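Local coordinates for protein FAD-dependent pyridine nucleotide-disulphide oxidoreductase (Desulfovibrio vulgaris, PDB 3IWA) that probably uses FAD to oxidise NADH or NADPH and pass the electrons on to an acceptor such as a disulphide, at residues Glu131-Leu135 with Ala136-Pro140; Val450-Ala453 with Gly454-Asp458. All coordinates share one frame; numbering follows the deposited sequence.

Contact 1: residues Glu131-Leu135 with Ala136-Pro140; sequences EGMDL and AGVTP
Val-138 folds back on Leu-135 and Met-133 where two successive beta turns, a type I turn from Gly-132 to Leu-135 and a type II turn from Leu-135 to Val-138, lead the chain into strand 138-140, at the edge of the parallel sheet of what is probably the Rossmann-type pyridine nucleotide-binding domain. The packed side belongs to the valine. With CG1 anti to the backbone N (chi1 180°), its two methyls are divided between two neighbours: CG1 lies 4.2 Å from SD of Met-133, while CG2 lies 4.2 Å from CB of Leu-135. CG2 also rests against the Leu-135 carbonyl, 3.6 Å from its O. Leu-228, Leu-252 and Val-235 of the neighbouring strands close in on the valine, while backbone hydrogen bonds link Ala-136 to Gly-233 and Val-235, and Gly-137 to Val-250.

The other side is looser. Asp-134 is exposed, and the Ala-136 methyl points away from 131-135. Gly-132 and Gly-137 both have positive phi, 90° and 96°, at which a CB would run into the preceding carbonyl O; that is the usual reason for glycine at the third position of a type II turn, which Gly-137 occupies. The first turn is closed by Leu-135 N on Gly-132 O at 3.2 Å, the second by a weak bond from Val-138 N to Leu-135 O at 3.5 Å.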
# COMPACT_ATOMS: atom_id res chain seq x y z
N GLU A 131 -40.34 14.85 -15.32
CA GLU A 131 -41.57 14.09 -15.48
C GLU A 131 -41.25 12.59 -15.60
O GLU A 131 -40.28 12.22 -16.24
CB GLU A 131 -42.28 14.64 -16.73
CG GLU A 131 -43.55 13.96 -17.17
CD GLU A 131 -44.08 14.57 -18.48
OE1 GLU A 131 -44.31 15.80 -18.51
OE2 GLU A 131 -44.24 13.83 -19.48
N GLY A 132 -42.05 11.75 -14.95
CA GLY A 132 -41.92 10.31 -15.11
C GLY A 132 -40.97 9.64 -14.13
O GLY A 132 -40.73 8.44 -14.20
N MET A 133 -40.44 10.41 -13.19
CA MET A 133 -39.56 9.85 -12.16
C MET A 133 -40.33 9.01 -11.12
O MET A 133 -39.77 8.63 -10.08
CB MET A 133 -38.74 10.97 -11.49
CG MET A 133 -37.51 11.40 -12.30
SD MET A 133 -36.19 10.17 -12.32
CE MET A 133 -35.43 10.50 -13.91
N ASP A 134 -41.60 8.73 -11.43
CA ASP A 134 -42.50 7.92 -10.58
C ASP A 134 -42.91 6.60 -11.23
O ASP A 134 -43.70 5.87 -10.65
CB ASP A 134 -43.78 8.71 -10.23
CG ASP A 134 -44.55 9.21 -11.48
OD1 ASP A 134 -45.79 9.02 -11.53
OD2 ASP A 134 -43.91 9.78 -12.41
N LEU A 135 -42.38 6.30 -12.41
CA LEU A 135 -42.81 5.11 -13.14
C LEU A 135 -42.19 3.87 -12.55
O LEU A 135 -41.12 3.92 -11.94
CB LEU A 135 -42.41 5.20 -14.61
CG LEU A 135 -43.06 6.32 -15.44
CD1 LEU A 135 -42.30 6.48 -16.72
CD2 LEU A 135 -44.54 6.02 -15.70
N ALA A 136 -42.87 2.75 -12.72
CA ALA A 136 -42.32 1.47 -12.32
C ALA A 136 -41.15 1.22 -13.26
O ALA A 136 -41.22 1.61 -14.42
CB ALA A 136 -43.36 0.38 -12.45
N GLY A 137 -40.09 0.59 -12.76
CA GLY A 137 -38.85 0.35 -13.54
C GLY A 137 -37.74 1.38 -13.34
O GLY A 137 -36.67 1.23 -13.89
N VAL A 138 -38.02 2.44 -12.59
CA VAL A 138 -37.06 3.48 -12.28
C VAL A 138 -36.51 3.21 -10.89
O VAL A 138 -37.18 3.43 -9.87
CB VAL A 138 -37.70 4.90 -12.34
CG1 VAL A 138 -36.67 5.96 -12.01
CG2 VAL A 138 -38.31 5.18 -13.72
N THR A 139 -35.27 2.72 -10.84
CA THR A 139 -34.74 2.15 -9.62
C THR A 139 -33.55 2.90 -9.06
O THR A 139 -32.47 2.83 -9.63
CB THR A 139 -34.30 0.73 -9.85
OG1 THR A 139 -35.20 0.11 -10.76
CG2 THR A 139 -34.27 -0.02 -8.53
N PRO A 140 -33.72 3.55 -7.89
CA PRO A 140 -32.62 4.21 -7.23
C PRO A 140 -31.67 3.15 -6.71
O PRO A 140 -32.13 2.10 -6.26
CB PRO A 140 -33.29 4.90 -6.03
CG PRO A 140 -34.41 3.98 -5.65
CD PRO A 140 -34.87 3.35 -6.98

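Contact 2: residues Val450-Ala453 with Gly454-Asp458; sequences VNVA and GNVAD
Four backbone hydrogen bonds join Val-450, Asn-451, Val-452 and Ala-453 to the residues four places on, the i to i+4 ladder of an alpha helix, here helix 449-461, which lies against the antiparallel sheet of the dimerisation domain. The shortest and straightest, Val-456 N to Val-452 O, measures 2.9 Å with an N-H...O angle of 178°.

Beyond the backbone, Asn-451 OD1 accepts from Arg-317 NE of the second subunit and its ND2 donates to the carbonyls of Ile-432 and Ala-435; Asn-455 OD1 bonds to Ser-433 OG. Asp-458 forms salt bridges with Arg-397 and with Arg-320 of the second subunit, so this helix takes part in the dimer interface. One turn apart, the two asparagines also touch: with CG beside the backbone N (chi1 -63°), the Asn-455 amide leans back on the Asn-451 carbonyl, CG 3.4 Å from Asn-451 O in van der Waals contact.

Ala-453, Val-456 and Ala-457 pack on strand 366-372, at the edge of the sheet. Across the turn, Val-452 CG1 and Val-456 CG2 approach to 4.3 Å. Setting CG2 beside the backbone N, with CG1 anti to it (chi1 176°), also brings Val-456 CG2 within 3.4 Å of Val-452 O.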
# COMPACT_ATOMS: atom_id res chain seq x y z
N VAL A 450 5.58 4.02 -8.31
CA VAL A 450 5.19 5.03 -7.34
C VAL A 450 6.32 6.04 -7.08
O VAL A 450 6.07 7.24 -7.00
CB VAL A 450 4.78 4.40 -5.99
CG1 VAL A 450 4.79 5.45 -4.89
CG2 VAL A 450 3.40 3.79 -6.11
N ASN A 451 7.54 5.52 -6.90
CA ASN A 451 8.71 6.37 -6.74
C ASN A 451 8.94 7.19 -8.02
O ASN A 451 9.26 8.35 -7.98
CB ASN A 451 9.98 5.53 -6.45
CG ASN A 451 9.94 4.76 -5.12
OD1 ASN A 451 10.39 3.63 -5.07
ND2 ASN A 451 9.44 5.38 -4.06
N VAL A 452 8.78 6.55 -9.17
CA VAL A 452 8.97 7.24 -10.45
C VAL A 452 7.98 8.41 -10.54
O VAL A 452 8.35 9.48 -10.93
CB VAL A 452 8.87 6.26 -11.64
CG1 VAL A 452 8.87 7.01 -13.03
CG2 VAL A 452 10.02 5.21 -11.54
N ALA A 453 6.74 8.23 -10.08
CA ALA A 453 5.77 9.32 -10.13
C ALA A 453 6.24 10.49 -9.28
O ALA A 453 6.08 11.63 -9.67
CB ALA A 453 4.38 8.85 -9.68
N GLY A 454 6.79 10.20 -8.10
CA GLY A 454 7.35 11.25 -7.24
C GLY A 454 8.54 11.99 -7.86
O GLY A 454 8.69 13.18 -7.70
N ASN A 455 9.37 11.27 -8.61
CA ASN A 455 10.52 11.88 -9.29
C ASN A 455 10.09 12.78 -10.46
O ASN A 455 10.57 13.92 -10.58
CB ASN A 455 11.50 10.80 -9.77
CG ASN A 455 12.13 9.98 -8.60
OD1 ASN A 455 12.03 10.33 -7.41
ND2 ASN A 455 12.77 8.92 -8.96
N VAL A 456 9.16 12.29 -11.29
CA VAL A 456 8.58 13.10 -12.36
C VAL A 456 7.88 14.35 -11.83
O VAL A 456 8.06 15.43 -12.38
CB VAL A 456 7.62 12.31 -13.25
CG1 VAL A 456 6.98 13.26 -14.26
CG2 VAL A 456 8.34 11.17 -13.93
N ALA A 457 7.16 14.24 -10.72
CA ALA A 457 6.52 15.41 -10.11
C ALA A 457 7.51 16.46 -9.53
O ALA A 457 7.27 17.67 -9.56
CB ALA A 457 5.57 14.93 -9.02
N ASP A 458 8.57 15.98 -8.91
CA ASP A 458 9.64 16.86 -8.43
C ASP A 458 10.30 17.54 -9.65
O ASP A 458 10.59 18.73 -9.60
CB ASP A 458 10.65 16.06 -7.61
CG ASP A 458 11.92 16.83 -7.30
OD1 ASP A 458 11.89 18.05 -7.06
OD2 ASP A 458 12.96 16.19 -7.26

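In the fold
Two ways of shaping a chain locally are illustrated here, on opposite sides of the chain's centre with nearest atoms about 35 Å apart. Contact 1 is a surface contact in which consecutive turns feed an edge strand of a parallel sheet; a single buried residue, Val-138, lies among otherwise partly or fully exposed ones, the bond closing its second turn is weak, and the second subunit does not touch it. Contact 2 is largely buried: a regular helix packs on an antiparallel sheet and meets the second subunit through polar and charged side chains. The two share no secondary-structure element. Apolar side chains and backbone bonds both tie the turns to neighbouring strands, whereas repeated backbone bonds order the helix and leave its side chains to join sheet and dimer.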